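Local coordinates for putative iron-regulated protein A (Parabacteroides distasonis ATCC 8503, PDB 4ECG) that is of uncertain function but belongs to the imelysin-like M75 family, is possibly a metallopeptidase, and binds calcium ions in the crystal, at residues 37-42 with 92-97; 210-215 with 226-231. One frame throughout, in Å; residues are numbered along the deposited sequence.

Interaction 1: 37-42 with 92-97; sequences ATFVDE and EAFLFG. With CA (calcium ion), chain F.
Phe-39 and Phe-94 mark the nearest approach of the two backbones, with their CA atoms 10.1 Å apart, so side chains alone bridge the gap between the helix and segment 92-97. The Phe-39 ring does most of this. With CG anti to the backbone N (chi1 165°), it reaches out from the helix and brings its outer edge against Phe-94. Its CZ atom lies 3.7 Å from Phe-94 CB, and its CE1 is near Phe-94 CD1. The result is an edge-to-face (T-shaped) pair: ring centroids 5.4 Å apart, planes at 83°, the edge of Phe-39 directed at the face of Phe-94. Phe-96 comes in from the opposite direction and puts its own CZ 4.1 Å from Phe-39 CZ. In this largely helical imelysin-like fold, the contact seats the link between helices 71-89 and 98-101 against the long helix 29-68. That helix holds Phe-94 further along as well, through Val-43, Thr-47 and an edge-to-face pair with Tyr-48. Long, flat and apolar, phenylalanine suits a buried place that must span this distance without a polar partner. An alanine here would remove the ring, and the gap left between the helix and Phe-94 would probably let the Phe-94 and Phe-96 rings shift. At the start of the same segment, Glu-92 extends elsewhere, its OE2 binding a calcium ion at 2.7 Å together with Asp-109.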
loop_
_atom_site.group_PDB
_atom_site.type_symbol
_atom_site.label_atom_id
_atom_site.label_comp_id
_atom_site.label_asym_id
_atom_site.label_seq_id
_atom_site.Cartn_x
_atom_site.Cartn_y
_atom_site.Cartn_z
ATOM N N ALA A 37 -16.136 12.436 -6.541
ATOM C CA ALA A 37 -15.490 13.729 -6.251
ATOM C C ALA A 37 -14.880 13.730 -4.853
ATOM O O ALA A 37 -13.713 14.026 -4.687
ATOM C CB ALA A 37 -16.458 14.926 -6.460
ATOM N N THR A 38 -15.646 13.343 -3.847
ATOM C CA THR A 38 -15.137 13.362 -2.471
ATOM C C THR A 38 -13.994 12.350 -2.290
ATOM O O THR A 38 -13.035 12.585 -1.549
ATOM C CB THR A 38 -16.241 12.940 -1.507
ATOM O OG1 THR A 38 -17.381 13.830 -1.620
ATOM C CG2 THR A 38 -15.706 12.855 -0.090
ATOM N N PHE A 39 -14.092 11.203 -2.964
ATOM C CA PHE A 39 -12.988 10.251 -2.939
ATOM C C PHE A 39 -11.692 10.913 -3.461
ATOM O O PHE A 39 -10.669 10.861 -2.791
ATOM C CB PHE A 39 -13.291 8.961 -3.742
ATOM C CG PHE A 39 -12.057 8.157 -4.009
ATOM C CD1 PHE A 39 -11.482 7.407 -3.001
ATOM C CD2 PHE A 39 -11.423 8.238 -5.225
ATOM C CE1 PHE A 39 -10.308 6.711 -3.214
ATOM C CE2 PHE A 39 -10.251 7.550 -5.454
ATOM C CZ PHE A 39 -9.689 6.795 -4.436
ATOM N N VAL A 40 -11.759 11.529 -4.654
ATOM C CA VAL A 40 -10.600 12.141 -5.305
ATOM C C VAL A 40 -10.042 13.293 -4.474
ATOM O O VAL A 40 -8.832 13.391 -4.345
ATOM C CB VAL A 40 -10.896 12.635 -6.738
ATOM C CG1 VAL A 40 -9.709 13.427 -7.304
ATOM C CG2 VAL A 40 -11.257 11.461 -7.652
ATOM N N ASP A 41 -10.907 14.136 -3.891
ATOM C CA ASP A 41 -10.454 15.380 -3.227
ATOM C C ASP A 41 -10.138 15.196 -1.736
ATOM O O ASP A 41 -9.307 15.906 -1.184
ATOM C CB ASP A 41 -11.487 16.511 -3.394
ATOM C CG ASP A 41 -11.631 17.009 -4.868
ATOM O OD1 ASP A 41 -10.654 16.936 -5.655
ATOM O OD2 ASP A 41 -12.735 17.506 -5.222
ATOM N N GLU A 42 -10.784 14.235 -1.090
ATOM C CA GLU A 42 -10.603 14.021 0.343
ATOM C C GLU A 42 -9.876 12.701 0.716
ATOM O O GLU A 42 -9.476 12.547 1.888
ATOM C CB GLU A 42 -11.978 14.085 1.035
ATOM C CG GLU A 42 -12.763 15.394 0.790
ATOM C CD GLU A 42 -12.028 16.653 1.283
ATOM O OE1 GLU A 42 -11.362 16.627 2.360
ATOM O OE2 GLU A 42 -12.122 17.716 0.617
ATOM N N GLU A 92 -3.046 1.835 -0.865
ATOM C CA GLU A 92 -3.117 0.611 -1.648
ATOM C C GLU A 92 -4.535 0.192 -2.015
ATOM O O GLU A 92 -4.693 -0.748 -2.825
ATOM C CB GLU A 92 -2.326 -0.535 -1.011
ATOM C CG GLU A 92 -0.805 -0.326 -1.142
ATOM C CD GLU A 92 0.056 -1.586 -0.972
ATOM O OE1 GLU A 92 -0.393 -2.702 -1.330
ATOM O OE2 GLU A 92 1.221 -1.428 -0.511
ATOM N N ALA A 93 -5.552 0.881 -1.478
ATOM C CA ALA A 93 -6.945 0.616 -1.915
ATOM C C ALA A 93 -7.225 1.315 -3.242
ATOM O O ALA A 93 -8.265 1.073 -3.853
ATOM C CB ALA A 93 -7.973 1.043 -0.860
ATOM N N PHE A 94 -6.288 2.171 -3.680
ATOM C CA PHE A 94 -6.403 2.845 -4.948
ATOM C C PHE A 94 -5.087 2.894 -5.766
ATOM O O PHE A 94 -4.523 3.955 -6.061
ATOM C CB PHE A 94 -7.018 4.237 -4.765
ATOM C CG PHE A 94 -6.470 5.027 -3.621
ATOM C CD1 PHE A 94 -6.986 4.881 -2.359
ATOM C CD2 PHE A 94 -5.479 5.959 -3.817
ATOM C CE1 PHE A 94 -6.521 5.675 -1.299
ATOM C CE2 PHE A 94 -5.012 6.720 -2.788
ATOM C CZ PHE A 94 -5.535 6.589 -1.518
ATOM N N LEU A 95 -4.635 1.708 -6.155
ATOM C CA LEU A 95 -3.444 1.562 -6.983
ATOM C C LEU A 95 -3.811 1.733 -8.448
ATOM O O LEU A 95 -2.920 1.770 -9.317
ATOM C CB LEU A 95 -2.808 0.189 -6.787
ATOM C CG LEU A 95 -2.010 0.055 -5.505
ATOM C CD1 LEU A 95 -1.800 -1.434 -5.273
ATOM C CD2 LEU A 95 -0.703 0.865 -5.629
ATOM N N PHE A 96 -5.104 1.831 -8.737
ATOM C CA PHE A 96 -5.522 2.173 -10.105
ATOM C C PHE A 96 -5.050 3.553 -10.459
ATOM O O PHE A 96 -4.718 4.324 -9.584
ATOM C CB PHE A 96 -7.020 2.049 -10.328
ATOM C CG PHE A 96 -7.855 2.735 -9.318
ATOM C CD1 PHE A 96 -8.155 4.065 -9.441
ATOM C CD2 PHE A 96 -8.383 2.028 -8.234
ATOM C CE1 PHE A 96 -8.999 4.697 -8.524
ATOM C CE2 PHE A 96 -9.194 2.653 -7.289
ATOM C CZ PHE A 96 -9.517 3.990 -7.442
ATOM N N GLY A 97 -5.036 3.866 -11.749
ATOM C CA GLY A 97 -4.621 5.189 -12.166
ATOM C C GLY A 97 -3.114 5.267 -12.244
ATOM O O GLY A 97 -2.488 4.399 -12.802
HETATM CA CA CA F . 3.473 -3.003 -0.469
#

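Interaction 2: 210-215 with 226-231; sequences EAMKKH and YQAIEL. With CA (calcium ion), chain C.
Met-212 and Ala-228 bring the two helices close, their CA atoms 6.5 Å apart, a spacing suited to the small side chain of alanine. Met-212, present as selenomethionine, carries most of the contact. Its CB packs against the Val-40 side chain of helix 29-68. CG leads the chain across to the selenium, beside the Phe-96 ring. There the chain bends (chi3 126°) and swings the terminal methyl back to helix 225-233. CE touches Ala-228 O at 3.4 Å, a methyl set against a backbone carbonyl without a hydrogen bond. The same CE is 4.1 Å from Ala-228 CB and 4.3 Å from Leu-231 CD2, so it meets residues one turn apart on that helix. A long, flexible, apolar chain suits this winding path between three parts of the fold.

His-215 adds a second touch, its CB 4.3 Å from Ala-228 CB. It is the first residue to leave helical geometry at the end of helix 208-214, with a positive phi of 34°, and its NE2 is hydrogen-bonded to Ser-33 OG.

One residue before Ala-228, Gln-227 stretches out, extended beyond CG, to a calcium ion, its OE1 2.2 Å from the metal. Five waters and the backbone O of Ser-221 bring the ligands to seven, all oxygens, as calcium generally prefers. The neutral amide supplies a carbonyl oxygen, which Gly-223 N also engages.

Helices 208-214 and 225-233 both lie against the early part of helix 29-68, where, on the side of helix 225-233, Val-36 meets Ala-228 and Val-35 covers Ile-229.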
loop_
_atom_site.group_PDB
_atom_site.type_symbol
_atom_site.label_atom_id
_atom_site.label_comp_id
_atom_site.label_asym_id
_atom_site.label_seq_id
_atom_site.Cartn_x
_atom_site.Cartn_y
_atom_site.Cartn_z
ATOM N N GLU A 210 -8.935 14.602 -12.576
ATOM C CA GLU A 210 -9.947 15.239 -13.389
ATOM C C GLU A 210 -10.682 14.203 -14.233
ATOM O O GLU A 210 -11.913 14.224 -14.311
ATOM C CB GLU A 210 -9.339 16.342 -14.262
ATOM C CG GLU A 210 -8.922 17.609 -13.494
ATOM C CD GLU A 210 -10.063 18.280 -12.685
ATOM O OE1 GLU A 210 -11.222 18.429 -13.213
ATOM O OE2 GLU A 210 -9.784 18.669 -11.509
ATOM N N ALA A 211 -9.953 13.275 -14.849
ATOM C CA ALA A 211 -10.606 12.233 -15.639
ATOM C C ALA A 211 -11.538 11.444 -14.739
ATOM O O ALA A 211 -12.678 11.123 -15.144
ATOM C CB ALA A 211 -9.595 11.317 -16.268
HETATM N N MSE A 212 -11.108 11.151 -13.500
HETATM C CA MSE A 212 -12.052 10.487 -12.586
HETATM C C MSE A 212 -13.261 11.366 -12.218
HETATM O O MSE A 212 -14.398 10.852 -12.205
HETATM C CB MSE A 212 -11.397 9.881 -11.349
HETATM C CG MSE A 212 -11.425 8.327 -11.345
HETATM SE SE MSE A 212 -10.989 7.763 -9.637
HETATM C CE MSE A 212 -12.517 6.677 -9.367
ATOM N N LYS A 213 -13.060 12.660 -11.928
ATOM C CA LYS A 213 -14.208 13.511 -11.571
ATOM C C LYS A 213 -15.171 13.670 -12.762
ATOM O O LYS A 213 -16.366 13.591 -12.576
ATOM C CB LYS A 213 -13.773 14.846 -10.931
ATOM C CG LYS A 213 -13.227 14.634 -9.495
ATOM C CD LYS A 213 -12.989 15.887 -8.652
ATOM C CE LYS A 213 -11.825 16.712 -9.160
ATOM N NZ LYS A 213 -11.050 17.287 -8.046
ATOM N N LYS A 214 -14.655 13.811 -13.983
ATOM C CA LYS A 214 -15.519 13.989 -15.158
ATOM C C LYS A 214 -16.230 12.696 -15.614
ATOM O O LYS A 214 -17.331 12.746 -16.123
ATOM C CB LYS A 214 -14.713 14.590 -16.329
ATOM C CG LYS A 214 -14.519 16.107 -16.223
ATOM C CD LYS A 214 -13.203 16.589 -16.832
ATOM C CE LYS A 214 -13.121 16.298 -18.322
ATOM N NZ LYS A 214 -12.060 17.137 -18.948
ATOM N N HIS A 215 -15.559 11.558 -15.443
ATOM C CA HIS A 215 -16.030 10.221 -15.851
ATOM C C HIS A 215 -16.863 10.213 -17.110
ATOM O O HIS A 215 -17.968 9.675 -17.154
ATOM C CB HIS A 215 -16.751 9.536 -14.688
ATOM C CG HIS A 215 -17.841 10.368 -14.055
ATOM N ND1 HIS A 215 -18.975 10.694 -14.707
ATOM C CD2 HIS A 215 -17.942 10.927 -12.766
ATOM C CE1 HIS A 215 -19.762 11.427 -13.887
ATOM N NE2 HIS A 215 -19.119 11.570 -12.700
ATOM N N TYR A 226 -20.729 5.007 -13.097
ATOM C CA TYR A 226 -20.743 3.627 -12.613
ATOM C C TYR A 226 -19.367 2.995 -12.771
ATOM O O TYR A 226 -18.940 2.209 -11.940
ATOM C CB TYR A 226 -21.792 2.769 -13.341
ATOM C CG TYR A 226 -23.250 3.206 -13.194
ATOM C CD1 TYR A 226 -24.004 2.818 -12.083
ATOM C CD2 TYR A 226 -23.875 3.987 -14.168
ATOM C CE1 TYR A 226 -25.331 3.209 -11.931
ATOM C CE2 TYR A 226 -25.202 4.380 -14.029
ATOM C CZ TYR A 226 -25.922 3.984 -12.907
ATOM O OH TYR A 226 -27.232 4.340 -12.749
ATOM N N GLN A 227 -18.669 3.321 -13.840
ATOM C CA GLN A 227 -17.347 2.814 -13.992
ATOM C C GLN A 227 -16.385 3.353 -12.971
ATOM O O GLN A 227 -15.514 2.628 -12.523
ATOM C CB GLN A 227 -16.836 3.082 -15.410
ATOM C CG GLN A 227 -17.610 2.264 -16.449
ATOM C CD GLN A 227 -17.024 2.358 -17.844
ATOM O OE1 GLN A 227 -15.837 2.650 -18.035
ATOM N NE2 GLN A 227 -17.846 2.091 -18.814
ATOM N N ALA A 228 -16.554 4.611 -12.591
ATOM C CA ALA A 228 -15.702 5.255 -11.578
ATOM C C ALA A 228 -15.873 4.618 -10.193
ATOM O O ALA A 228 -14.909 4.296 -9.555
ATOM C CB ALA A 228 -15.963 6.767 -11.524
ATOM N N ILE A 229 -17.105 4.435 -9.742
ATOM C CA ILE A 229 -17.386 3.699 -8.504
ATOM C C ILE A 229 -16.873 2.258 -8.560
ATOM O O ILE A 229 -16.332 1.777 -7.590
ATOM C CB ILE A 229 -18.925 3.647 -8.184
ATOM C CG1 ILE A 229 -19.512 5.023 -7.815
ATOM C CG2 ILE A 229 -19.214 2.720 -7.019
ATOM C CD1 ILE A 229 -19.073 5.472 -6.452
ATOM N N GLU A 230 -17.118 1.545 -9.658
ATOM C CA GLU A 230 -16.623 0.133 -9.836
ATOM C C GLU A 230 -15.095 0.114 -9.711
ATOM O O GLU A 230 -14.542 -0.789 -9.106
ATOM C CB GLU A 230 -17.064 -0.479 -11.194
ATOM C CG GLU A 230 -16.693 -1.968 -11.433
ATOM C CD GLU A 230 -17.047 -2.492 -12.847
ATOM O OE1 GLU A 230 -17.323 -1.662 -13.759
ATOM O OE2 GLU A 230 -17.082 -3.737 -13.050
ATOM N N LEU A 231 -14.433 1.148 -10.228
ATOM C CA LEU A 231 -12.969 1.254 -10.145
ATOM C C LEU A 231 -12.503 1.321 -8.695
ATOM O O LEU A 231 -11.518 0.661 -8.309
ATOM C CB LEU A 231 -12.487 2.489 -10.918
ATOM C CG LEU A 231 -11.045 2.584 -11.370
ATOM C CD1 LEU A 231 -10.671 1.374 -12.215
ATOM C CD2 LEU A 231 -10.865 3.878 -12.116
HETATM CA CA CA C . -13.928 1.561 -18.373
HETATM O O HOH W 1 -14.003 2.323 -20.869
HETATM O O HOH W 2 -14.933 -0.172 -19.567
HETATM O O HOH W 3 -11.900 0.279 -18.796
HETATM O O HOH W 4 -14.831 0.052 -16.818
HETATM O O HOH W 5 -12.871 2.152 -16.012
#

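In the fold
Interactions 1 and 2 have their centres 10 Å apart and are joined by helix 29-68, which supplies segment 37-42 and packs on both helices of interaction 2. Val-40 CG2 lies 4.0 Å from Met-212 CB, while Phe-96 CE1 packs 3.8 Å from the selenium of Met-212. Phe-96 CE2 also comes within 3.2 Å of Leu-231 O, so this one ring touches both segments of interaction 2. Nearer the surface, Asp-41 and Lys-213 form a salt bridge. Each contact holds a ligand of a different calcium ion, Glu-92 in one and Gln-227 in the other. The Phe-96 side chain lies about 11 Å from that of Gln-227 at their nearest atoms.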